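Local coordinates for protein putative isomerase (Sinorhizobium meliloti, PDB 2PPG) that is a putative isomerase of the enolase superfamily, built from an alpha+beta N-terminal domain and a TIM-barrel-like C-terminal domain, its precise function not established, at residues M81-D85 / D86-D90; A101-H104 / D105-D109; A126-D129 / I130-D134; D362-G366 / E367-P371. All coordinates share one frame; numbering follows the deposited sequence.

Interaction 1 of 4, residues M81-D85 / D86-D90; sequences MEIID and DLLAD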
loop_
_atom_site.group_PDB
_atom_site.type_symbol
_atom_site.label_atom_id
_atom_site.label_comp_id
_atom_site.label_asym_id
_atom_site.label_seq_id
_atom_site.Cartn_x
_atom_site.Cartn_y
_atom_site.Cartn_z
HETATM N N MSE A 81 -22.721 17.951 34.175
HETATM C CA MSE A 81 -22.542 18.920 35.253
HETATM C C MSE A 81 -21.763 18.335 36.425
HETATM O O MSE A 81 -21.005 19.046 37.086
HETATM C CB MSE A 81 -23.884 19.464 35.728
HETATM C CG MSE A 81 -24.595 20.260 34.655
HETATM SE SE MSE A 81 -26.267 21.123 35.189
HETATM C CE MSE A 81 -27.247 19.536 35.774
ATOM N N GLU A 82 -21.937 17.041 36.669
ATOM C CA GLU A 82 -21.217 16.383 37.750
ATOM C C GLU A 82 -19.715 16.374 37.451
ATOM O O GLU A 82 -18.891 16.712 38.306
ATOM C CB GLU A 82 -21.753 14.964 37.962
ATOM C CG GLU A 82 -21.161 14.233 39.146
ATOM C CD GLU A 82 -21.460 14.900 40.478
ATOM O OE1 GLU A 82 -22.219 15.894 40.493
ATOM O OE2 GLU A 82 -20.931 14.432 41.515
ATOM N N ILE A 83 -19.375 16.010 36.219
ATOM C CA ILE A 83 -17.997 16.053 35.754
ATOM C C ILE A 83 -17.408 17.451 35.980
ATOM O O ILE A 83 -16.307 17.591 36.528
ATOM C CB ILE A 83 -17.900 15.651 34.257
ATOM C CG1 ILE A 83 -18.377 14.201 34.045
ATOM C CG2 ILE A 83 -16.490 15.846 33.730
ATOM C CD1 ILE A 83 -18.649 13.833 32.579
ATOM N N ILE A 84 -18.161 18.475 35.583
ATOM C CA ILE A 84 -17.764 19.869 35.778
ATOM C C ILE A 84 -17.668 20.279 37.249
ATOM O O ILE A 84 -16.700 20.905 37.657
ATOM C CB ILE A 84 -18.728 20.818 35.072
ATOM C CG1 ILE A 84 -18.801 20.482 33.582
ATOM C CG2 ILE A 84 -18.306 22.267 35.290
ATOM C CD1 ILE A 84 -19.846 21.257 32.830
ATOM N N ASP A 85 -18.661 19.935 38.053
ATOM C CA ASP A 85 -18.677 20.408 39.440
ATOM C C ASP A 85 -17.794 19.605 40.395
ATOM O O ASP A 85 -17.220 20.163 41.329
ATOM C CB ASP A 85 -20.111 20.479 39.951
ATOM C CG ASP A 85 -20.929 21.532 39.217
ATOM O OD1 ASP A 85 -20.334 22.530 38.750
ATOM O OD2 ASP A 85 -22.157 21.361 39.100
ATOM N N ASP A 86 -17.686 18.298 40.147
ATOM C CA ASP A 86 -16.969 17.401 41.041
ATOM C C ASP A 86 -15.474 17.346 40.723
ATOM O O ASP A 86 -14.631 17.261 41.632
ATOM C CB ASP A 86 -17.575 15.992 40.998
ATOM C CG ASP A 86 -16.912 15.043 41.982
ATOM O OD1 ASP A 86 -16.779 15.400 43.172
ATOM O OD2 ASP A 86 -16.508 13.940 41.570
ATOM N N LEU A 87 -15.143 17.401 39.437
ATOM C CA LEU A 87 -13.754 17.276 39.025
ATOM C C LEU A 87 -13.159 18.548 38.446
ATOM O O LEU A 87 -12.168 19.060 38.971
ATOM C CB LEU A 87 -13.593 16.125 38.033
ATOM C CG LEU A 87 -12.201 15.978 37.430
ATOM C CD1 LEU A 87 -11.170 15.549 38.495
ATOM C CD2 LEU A 87 -12.219 15.018 36.256
ATOM N N LEU A 88 -13.756 19.063 37.375
ATOM C CA LEU A 88 -13.083 20.068 36.549
ATOM C C LEU A 88 -12.921 21.438 37.183
ATOM O O LEU A 88 -11.875 22.074 37.042
ATOM C CB LEU A 88 -13.784 20.204 35.203
ATOM C CG LEU A 88 -13.786 18.951 34.338
ATOM C CD1 LEU A 88 -14.502 19.268 33.050
ATOM C CD2 LEU A 88 -12.369 18.484 34.068
ATOM N N ALA A 89 -13.954 21.886 37.882
ATOM C CA ALA A 89 -13.976 23.221 38.463
ATOM C C ALA A 89 -12.717 23.525 39.285
ATOM O O ALA A 89 -12.061 24.546 39.069
ATOM C CB ALA A 89 -15.236 23.411 39.302
ATOM N N ASP A 90 -12.372 22.634 40.208
ATOM C CA ASP A 90 -11.248 22.883 41.095
ATOM C C ASP A 90 -9.888 22.822 40.410
ATOM O O ASP A 90 -8.882 23.246 40.982
ATOM C CB ASP A 90 -11.309 21.968 42.320
ATOM C CG ASP A 90 -12.430 22.360 43.272
ATOM O OD1 ASP A 90 -12.573 23.571 43.537
ATOM O OD2 ASP A 90 -13.176 21.473 43.740
HETATM O O HOH W 1 -14.499 20.729 40.956
#

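Interaction 2 of 4, residues A101-H104 / D105-D109; sequences AAIH and DDLYD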
loop_
_atom_site.group_PDB
_atom_site.type_symbol
_atom_site.label_atom_id
_atom_site.label_comp_id
_atom_site.label_asym_id
_atom_site.label_seq_id
_atom_site.Cartn_x
_atom_site.Cartn_y
_atom_site.Cartn_z
ATOM N N ALA A 101 -6.532 27.123 25.969
ATOM C CA ALA A 101 -6.185 25.905 25.236
ATOM C C ALA A 101 -5.241 24.994 26.021
ATOM O O ALA A 101 -5.339 23.760 25.938
ATOM C CB ALA A 101 -5.594 26.250 23.865
ATOM N N ALA A 102 -4.332 25.601 26.778
ATOM C CA ALA A 102 -3.429 24.854 27.629
ATOM C C ALA A 102 -4.235 24.213 28.757
ATOM O O ALA A 102 -4.018 23.051 29.127
ATOM C CB ALA A 102 -2.335 25.771 28.179
ATOM N N ILE A 103 -5.191 24.968 29.280
ATOM C CA ILE A 103 -6.103 24.462 30.295
ATOM C C ILE A 103 -6.899 23.280 29.729
ATOM O O ILE A 103 -7.035 22.250 30.386
ATOM C CB ILE A 103 -7.048 25.580 30.800
ATOM C CG1 ILE A 103 -6.275 26.627 31.617
ATOM C CG2 ILE A 103 -8.197 25.022 31.605
ATOM C CD1 ILE A 103 -6.928 28.035 31.565
ATOM N N HIS A 104 -7.395 23.415 28.501
ATOM C CA HIS A 104 -8.131 22.322 27.877
ATOM C C HIS A 104 -7.313 21.029 27.875
ATOM O O HIS A 104 -7.837 19.957 28.166
ATOM C CB HIS A 104 -8.549 22.660 26.444
ATOM C CG HIS A 104 -9.229 21.518 25.757
ATOM N ND1 HIS A 104 -10.576 21.261 25.901
ATOM C CD2 HIS A 104 -8.740 20.535 24.963
ATOM C CE1 HIS A 104 -10.888 20.174 25.220
ATOM N NE2 HIS A 104 -9.792 19.718 24.637
ATOM N N ASP A 105 -6.031 21.142 27.527
ATOM C CA ASP A 105 -5.126 20.000 27.494
ATOM C C ASP A 105 -4.839 19.457 28.887
ATOM O O ASP A 105 -4.861 18.252 29.092
ATOM C CB ASP A 105 -3.821 20.370 26.794
ATOM C CG ASP A 105 -3.986 20.524 25.287
ATOM O OD1 ASP A 105 -4.891 19.880 24.714
ATOM O OD2 ASP A 105 -3.211 21.294 24.675
ATOM N N ASP A 106 -4.565 20.346 29.840
ATOM C CA ASP A 106 -4.340 19.940 31.231
ATOM C C ASP A 106 -5.481 19.094 31.768
ATOM O O ASP A 106 -5.240 18.067 32.384
ATOM C CB ASP A 106 -4.134 21.161 32.126
ATOM C CG ASP A 106 -2.754 21.791 31.951
ATOM O OD1 ASP A 106 -1.928 21.218 31.202
ATOM O OD2 ASP A 106 -2.497 22.857 32.566
ATOM N N LEU A 107 -6.718 19.518 31.497
ATOM C CA LEU A 107 -7.931 18.852 31.994
ATOM C C LEU A 107 -8.194 17.554 31.248
ATOM O O LEU A 107 -8.731 16.585 31.786
ATOM C CB LEU A 107 -9.151 19.756 31.822
ATOM C CG LEU A 107 -9.265 21.131 32.492
ATOM C CD1 LEU A 107 -10.630 21.792 32.152
ATOM C CD2 LEU A 107 -9.042 21.053 33.994
ATOM N N TYR A 108 -7.832 17.552 29.984
ATOM C CA TYR A 108 -7.960 16.364 29.179
ATOM C C TYR A 108 -6.935 15.306 29.631
ATOM O O TYR A 108 -7.254 14.127 29.766
ATOM C CB TYR A 108 -7.768 16.761 27.734
ATOM C CG TYR A 108 -7.876 15.641 26.762
ATOM C CD1 TYR A 108 -9.034 15.467 26.013
ATOM C CD2 TYR A 108 -6.806 14.788 26.540
ATOM C CE1 TYR A 108 -9.131 14.453 25.080
ATOM C CE2 TYR A 108 -6.886 13.775 25.603
ATOM C CZ TYR A 108 -8.058 13.610 24.883
ATOM O OH TYR A 108 -8.155 12.603 23.966
ATOM N N ASP A 109 -5.709 15.741 29.901
ATOM C CA ASP A 109 -4.679 14.850 30.426
ATOM C C ASP A 109 -5.054 14.236 31.778
ATOM O O ASP A 109 -4.501 13.210 32.165
ATOM C CB ASP A 109 -3.340 15.579 30.537
ATOM C CG ASP A 109 -2.718 15.877 29.176
ATOM O OD1 ASP A 109 -3.135 15.267 28.172
ATOM O OD2 ASP A 109 -1.805 16.729 29.114
#

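Interaction 3 of 4, residues A126-D129 / I130-D134; sequences AAID and IALWD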
loop_
_atom_site.group_PDB
_atom_site.type_symbol
_atom_site.label_atom_id
_atom_site.label_comp_id
_atom_site.label_asym_id
_atom_site.label_seq_id
_atom_site.Cartn_x
_atom_site.Cartn_y
_atom_site.Cartn_z
ATOM N N ALA A 126 -15.718 21.148 26.574
ATOM C CA ALA A 126 -16.212 22.070 25.554
ATOM C C ALA A 126 -16.903 23.296 26.169
ATOM O O ALA A 126 -16.774 24.416 25.662
ATOM C CB ALA A 126 -17.161 21.335 24.623
ATOM N N ALA A 127 -17.625 23.082 27.269
ATOM C CA ALA A 127 -18.403 24.150 27.871
ATOM C C ALA A 127 -17.533 25.072 28.693
ATOM O O ALA A 127 -17.748 26.291 28.688
ATOM C CB ALA A 127 -19.502 23.596 28.710
ATOM N N ILE A 128 -16.578 24.489 29.421
ATOM C CA ILE A 128 -15.570 25.261 30.151
ATOM C C ILE A 128 -14.677 26.036 29.172
ATOM O O ILE A 128 -14.382 27.220 29.366
ATOM C CB ILE A 128 -14.692 24.339 30.985
ATOM C CG1 ILE A 128 -15.509 23.743 32.129
ATOM C CG2 ILE A 128 -13.502 25.096 31.558
ATOM C CD1 ILE A 128 -14.648 23.183 33.235
ATOM N N ASP A 129 -14.272 25.360 28.099
ATOM C CA ASP A 129 -13.421 25.971 27.101
ATOM C C ASP A 129 -14.062 27.245 26.575
ATOM O O ASP A 129 -13.421 28.307 26.511
ATOM C CB ASP A 129 -13.153 24.993 25.955
ATOM C CG ASP A 129 -12.002 25.438 25.068
ATOM O OD1 ASP A 129 -10.843 25.457 25.571
ATOM O OD2 ASP A 129 -12.270 25.767 23.876
ATOM N N ILE A 130 -15.333 27.143 26.207
ATOM C CA ILE A 130 -16.006 28.265 25.568
ATOM C C ILE A 130 -16.060 29.453 26.532
ATOM O O ILE A 130 -15.707 30.574 26.159
ATOM C CB ILE A 130 -17.394 27.860 25.011
ATOM C CG1 ILE A 130 -17.215 26.854 23.868
ATOM C CG2 ILE A 130 -18.192 29.090 24.558
ATOM C CD1 ILE A 130 -18.518 26.271 23.328
ATOM N N ALA A 131 -16.438 29.192 27.781
ATOM C CA ALA A 131 -16.492 30.245 28.801
ATOM C C ALA A 131 -15.122 30.880 29.053
ATOM O O ALA A 131 -15.009 32.100 29.238
ATOM C CB ALA A 131 -17.076 29.708 30.083
ATOM N N LEU A 132 -14.082 30.050 29.044
ATOM C CA LEU A 132 -12.705 30.545 29.116
ATOM C C LEU A 132 -12.377 31.493 27.962
ATOM O O LEU A 132 -11.861 32.595 28.178
ATOM C CB LEU A 132 -11.707 29.384 29.167
ATOM C CG LEU A 132 -11.109 29.028 30.540
ATOM C CD1 LEU A 132 -11.918 29.530 31.739
ATOM C CD2 LEU A 132 -10.836 27.523 30.646
ATOM N N TRP A 133 -12.685 31.075 26.739
ATOM C CA TRP A 133 -12.389 31.910 25.591
ATOM C C TRP A 133 -13.198 33.194 25.666
ATOM O O TRP A 133 -12.695 34.282 25.348
ATOM C CB TRP A 133 -12.670 31.158 24.299
ATOM C CG TRP A 133 -11.553 30.239 23.924
ATOM C CD1 TRP A 133 -11.502 28.887 24.101
ATOM C CD2 TRP A 133 -10.308 30.614 23.323
ATOM N NE1 TRP A 133 -10.305 28.399 23.647
ATOM C CE2 TRP A 133 -9.554 29.436 23.161
ATOM C CE3 TRP A 133 -9.761 31.835 22.896
ATOM C CZ2 TRP A 133 -8.285 29.439 22.589
ATOM C CZ3 TRP A 133 -8.507 31.838 22.334
ATOM C CH2 TRP A 133 -7.780 30.650 22.181
ATOM N N ASP A 134 -14.446 33.065 26.115
ATOM C CA ASP A 134 -15.321 34.215 26.304
ATOM C C ASP A 134 -14.665 35.242 27.221
ATOM O O ASP A 134 -14.620 36.431 26.901
ATOM C CB ASP A 134 -16.658 33.764 26.887
ATOM C CG ASP A 134 -17.731 34.829 26.782
ATOM O OD1 ASP A 134 -17.846 35.452 25.692
ATOM O OD2 ASP A 134 -18.453 35.026 27.797
#

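Interaction 4 of 4, residues D362-G366 / E367-P371; sequences DCLNG and EYVVP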
loop_
_atom_site.group_PDB
_atom_site.type_symbol
_atom_site.label_atom_id
_atom_site.label_comp_id
_atom_site.label_asym_id
_atom_site.label_seq_id
_atom_site.Cartn_x
_atom_site.Cartn_y
_atom_site.Cartn_z
ATOM N N ASP A 362 -27.151 37.411 14.416
ATOM C CA ASP A 362 -28.386 37.303 13.667
ATOM C C ASP A 362 -28.169 36.285 12.567
ATOM O O ASP A 362 -27.035 35.906 12.261
ATOM C CB ASP A 362 -28.769 38.660 13.059
ATOM C CG ASP A 362 -30.268 38.768 12.725
ATOM O OD1 ASP A 362 -30.961 37.738 12.650
ATOM O OD2 ASP A 362 -30.756 39.895 12.525
ATOM N N CYS A 363 -29.262 35.821 11.988
ATOM C CA CYS A 363 -29.180 35.094 10.744
ATOM C C CYS A 363 -30.340 35.522 9.864
ATOM O O CYS A 363 -31.495 35.281 10.203
ATOM C CB CYS A 363 -29.213 33.597 10.990
ATOM S SG CYS A 363 -29.020 32.678 9.475
ATOM N N LEU A 364 -30.029 36.175 8.749
ATOM C CA LEU A 364 -31.053 36.706 7.868
ATOM C C LEU A 364 -30.547 36.749 6.420
ATOM O O LEU A 364 -29.348 36.870 6.177
ATOM C CB LEU A 364 -31.470 38.103 8.354
ATOM C CG LEU A 364 -30.618 39.301 7.888
ATOM C CD1 LEU A 364 -31.249 40.660 8.261
ATOM C CD2 LEU A 364 -29.162 39.222 8.346
ATOM N N ASN A 365 -31.459 36.647 5.457
ATOM C CA ASN A 365 -31.089 36.646 4.026
ATOM C C ASN A 365 -29.961 35.666 3.658
ATOM O O ASN A 365 -29.037 36.018 2.915
ATOM C CB ASN A 365 -30.742 38.060 3.528
ATOM C CG ASN A 365 -31.952 38.983 3.474
ATOM O OD1 ASN A 365 -32.876 38.779 2.677
ATOM N ND2 ASN A 365 -31.948 40.013 4.319
ATOM N N GLY A 366 -30.050 34.443 4.173
ATOM C CA GLY A 366 -29.074 33.409 3.865
ATOM C C GLY A 366 -27.686 33.682 4.408
ATOM O O GLY A 366 -26.694 33.261 3.815
ATOM N N GLU A 367 -27.611 34.384 5.539
ATOM C CA GLU A 367 -26.338 34.739 6.141
ATOM C C GLU A 367 -26.401 34.891 7.662
ATOM O O GLU A 367 -27.235 35.622 8.202
ATOM C CB GLU A 367 -25.860 36.064 5.578
ATOM C CG GLU A 367 -25.063 35.996 4.320
ATOM C CD GLU A 367 -24.502 37.351 3.953
ATOM O OE1 GLU A 367 -25.054 38.383 4.416
ATOM O OE2 GLU A 367 -23.500 37.384 3.207
ATOM N N TYR A 368 -25.484 34.222 8.348
ATOM C CA TYR A 368 -25.232 34.496 9.751
ATOM C C TYR A 368 -24.484 35.827 9.891
ATOM O O TYR A 368 -23.454 36.057 9.248
ATOM C CB TYR A 368 -24.372 33.393 10.339
ATOM C CG TYR A 368 -25.109 32.174 10.826
ATOM C CD1 TYR A 368 -25.772 32.182 12.056
ATOM C CD2 TYR A 368 -25.111 31.000 10.086
ATOM C CE1 TYR A 368 -26.436 31.058 12.519
ATOM C CE2 TYR A 368 -25.768 29.864 10.546
ATOM C CZ TYR A 368 -26.421 29.899 11.769
ATOM O OH TYR A 368 -27.072 28.776 12.239
ATOM N N VAL A 369 -25.002 36.724 10.714
ATOM C CA VAL A 369 -24.246 37.913 11.030
ATOM C C VAL A 369 -23.386 37.556 12.244
ATOM O O VAL A 369 -23.904 37.125 13.274
ATOM C CB VAL A 369 -25.173 39.100 11.315
ATOM C CG1 VAL A 369 -24.375 40.295 11.838
ATOM C CG2 VAL A 369 -25.998 39.469 10.054
ATOM N N VAL A 370 -22.074 37.687 12.098
ATOM C CA VAL A 370 -21.153 37.369 13.178
ATOM C C VAL A 370 -21.228 38.447 14.247
ATOM O O VAL A 370 -21.036 39.628 13.939
ATOM C CB VAL A 370 -19.693 37.288 12.668
ATOM C CG1 VAL A 370 -18.709 37.080 13.848
ATOM C CG2 VAL A 370 -19.541 36.195 11.625
ATOM N N PRO A 371 -21.519 38.052 15.502
ATOM C CA PRO A 371 -21.589 39.009 16.617
ATOM C C PRO A 371 -20.298 39.788 16.738
ATOM O O PRO A 371 -19.230 39.232 16.530
ATOM C CB PRO A 371 -21.817 38.128 17.857
ATOM C CG PRO A 371 -21.638 36.699 17.399
ATOM C CD PRO A 371 -21.838 36.673 15.915
#

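Interaction 1 of 4, residues M81-D85 / D86-D90
Ile83 O accepts two backbone N-H groups, and the two bonds differ in direction. Leu88 N, 3.1 Å from Ile83 O, lies in the carbonyl plane and gives the straighter bond (N-H...O 163°), whereas Leu87 N stands 41° out of that plane. One bond spans five residues and the other four, and Ala89 N repeats the wider step by donating to Ile84 O at 2.9 Å. The helix widens here into a pi-type turn. Before the widening, Asp86 N makes a normal alpha-helical bond to Glu82 O (2.7 Å).

This is helix 77-92 of the N-terminal domain of an enolase-superfamily fold, and its apolar side packs on helix 119-140. There Ile83 CG2 lies alongside Leu88 CD1 at 4.0 Å. On the polar side Glu82, with CG anti to the backbone N (chi1 -175°) and a bend at chi2, brings OE2 to 3.7 Å from Asp86 CB. Glu82 OE2 and Asp86 OD2 are 4.5 Å apart, like charges not in contact. Asp86 OD2 accepts a hydrogen bond from Tyr38 OH of the second subunit; the Asp85 carboxylate reaches His391 and Ser12 of its own chain. A water donates to Asp85 O and accepts from Asp90 N at 3.0 Å.

Interaction 2 of 4, residues A101-H104 / D105-D109
Ile103 and Leu107 form the apolar side of this helical turn: their side chains run side by side, with Ile103 CG2 4.1 Å from Leu107 CD1. The backbone bond beneath them is nearly straight, Leu107 N to Ile103 O measuring 3.0 Å with an N-H...O angle of 161°. Both residues are buried, Ile103 against Leu132 and Leu107 against Leu125 of helix 119-140, and Leu107 also meets Leu88 of helix 77-92. The segment thus belongs to the helical layer of the N-terminal domain.

His104 has its CG anti to the backbone N (chi1 176°), which swings the ring past the start of the next residue; CD2 ends 3.8 Å from Asp105 N. Ring and Asp105 carboxylate are inclined at 65° to each other. Tyr108 N closes the turn on His104 O at 3.0 Å, and Tyr108 CB sits 3.2 Å from the same oxygen.

The other side is acidic, and more open at Asp106, which folds its carboxylate back over the preceding turn, CG lying 3.3 Å from Ala102 O, the acceptor for its own N-H. It forms salt bridges with Arg95 of the same chain and Arg45 of the second subunit; Asp105, buried, does so with Arg303 of its own chain and Arg152 of the third subunit. These salt bridges tie the helix to two other subunits and probably favour the ionised carboxylates.

Interaction 3 of 4, residues A126-D129 / I130-D134
Ile130 begins the second segment by donating its N-H to Ala126 O at 3.1 Å, from 38° above the carbonyl plane. With CG1 beside the backbone N and anti to the carbonyl carbon (chi1 -66°), the side chain leans back over the same oxygen, where CG1 also lies 3.1 Å from Ala126 O. Beyond the turn, Ile130 packs on Met293, Phe326 and Ala329, which belong to helices of the barrel domain.

Ala131 N gives a weak hydrogen bond to Ala127 O, long at 3.3 Å although nearly straight. The Ala131 methyl is set beside the carbonyls of Ala127 and Ile128.

Leu132 N is held more closely, 2.9 Å from Ile128 O. The two side chains run alongside each other, Leu132 CD2 touching Ile128 CG2 at 3.7 Å. These residues lie on helix 119-140, the longest helix of the chain, which in this enolase-superfamily fold runs between the other N-terminal-domain helices and the barrel. Ile128 and Leu132 face the N-terminal helices, meeting Leu88 and Thr92.

Trp133 N donates a hydrogen bond to Asp129 O at 2.9 Å. Its indole carries the Asp129 carboxylate at the ring edge: CG of Asp129 is in the ring plane, while the carboxylate itself is turned 70° against the ring. Asp129 OD2 comes 3.2 Å from Trp133 CD1. Thr299 supplies firmer polar partners from helix 293-310, its backbone N donating to Asp129 OD2 and its OG1 accepting from Trp133 NE1.

Interaction 4 of 4, residues D362-G366 / E367-P371
Asp362 and Val369 face each other in an antiparallel beta hairpin of strands 362-364 and 367-369. The hairpin joins the barrel sheet through strand 367-369, which also runs antiparallel to strand 155-161.

Backbone hydrogen bonds set the register. Asp362 and Val369 form a hydrogen-bonded pair in which Val369 N reaches Asp362 O at 2.7 Å, while the return bond from Asp362 N is weak. Nearer the turn, Leu364 N donates to Glu367 O at 2.9 Å. Asn365 and Gly366 form the two-residue turn, both with positive phi in left-handed helical conformation, close to a type I' turn. Two CA-H...O contacts supplement these bonds, the shorter between Cys363 CA and Glu367 O at 3.2 Å.

Apolar contacts fall on both faces of the hairpin. On the face bearing Asp362, Leu364 and Val369, Leu364 CD2 crosses to Val369 CG2 at 3.6 Å. Leu364 reaches it with CG between the backbone N and the carbonyl carbon (chi1 85°). On the other face Cys363 CB meets Tyr368 CD1 at 3.9 Å.

Polar ends find partners beyond the hairpin: Asp362 forms a salt bridge with Arg354, and Tyr368 OH donates a hydrogen bond to Glu344 O. His343 meets the Tyr368 ring edge-to-face.

The sulfur-aromatic contact lies within the non-hydrogen-bonded pair Cys363 and Tyr368. Here Cys363 SG sits over the Tyr368 ring, 4.1 Å from its centroid and only 7° off the ring normal.

Overall arrangement
Interactions 1, 2 and 3 lie on three helices that follow one another in the chain and pack into one cluster of the N-terminal domain. Leu88 joins all three: its CD2 is 4.1 Å from Leu107 CB of interaction 2, and its CB 3.7 Å from Ile128 CD1 of interaction 3. Interactions 2 and 3 meet through Ile103 CG2 and Leu132 CD2, 3.8 Å apart, their centres about 12 Å from each other. Interactions 1 and 2 also touch the second subunit, whereas interaction 3 meets no other chain. Interaction 4 belongs to the barrel domain and stands apart, its nearest atoms about 9 Å from interaction 3 and about 22 Å from interaction 1.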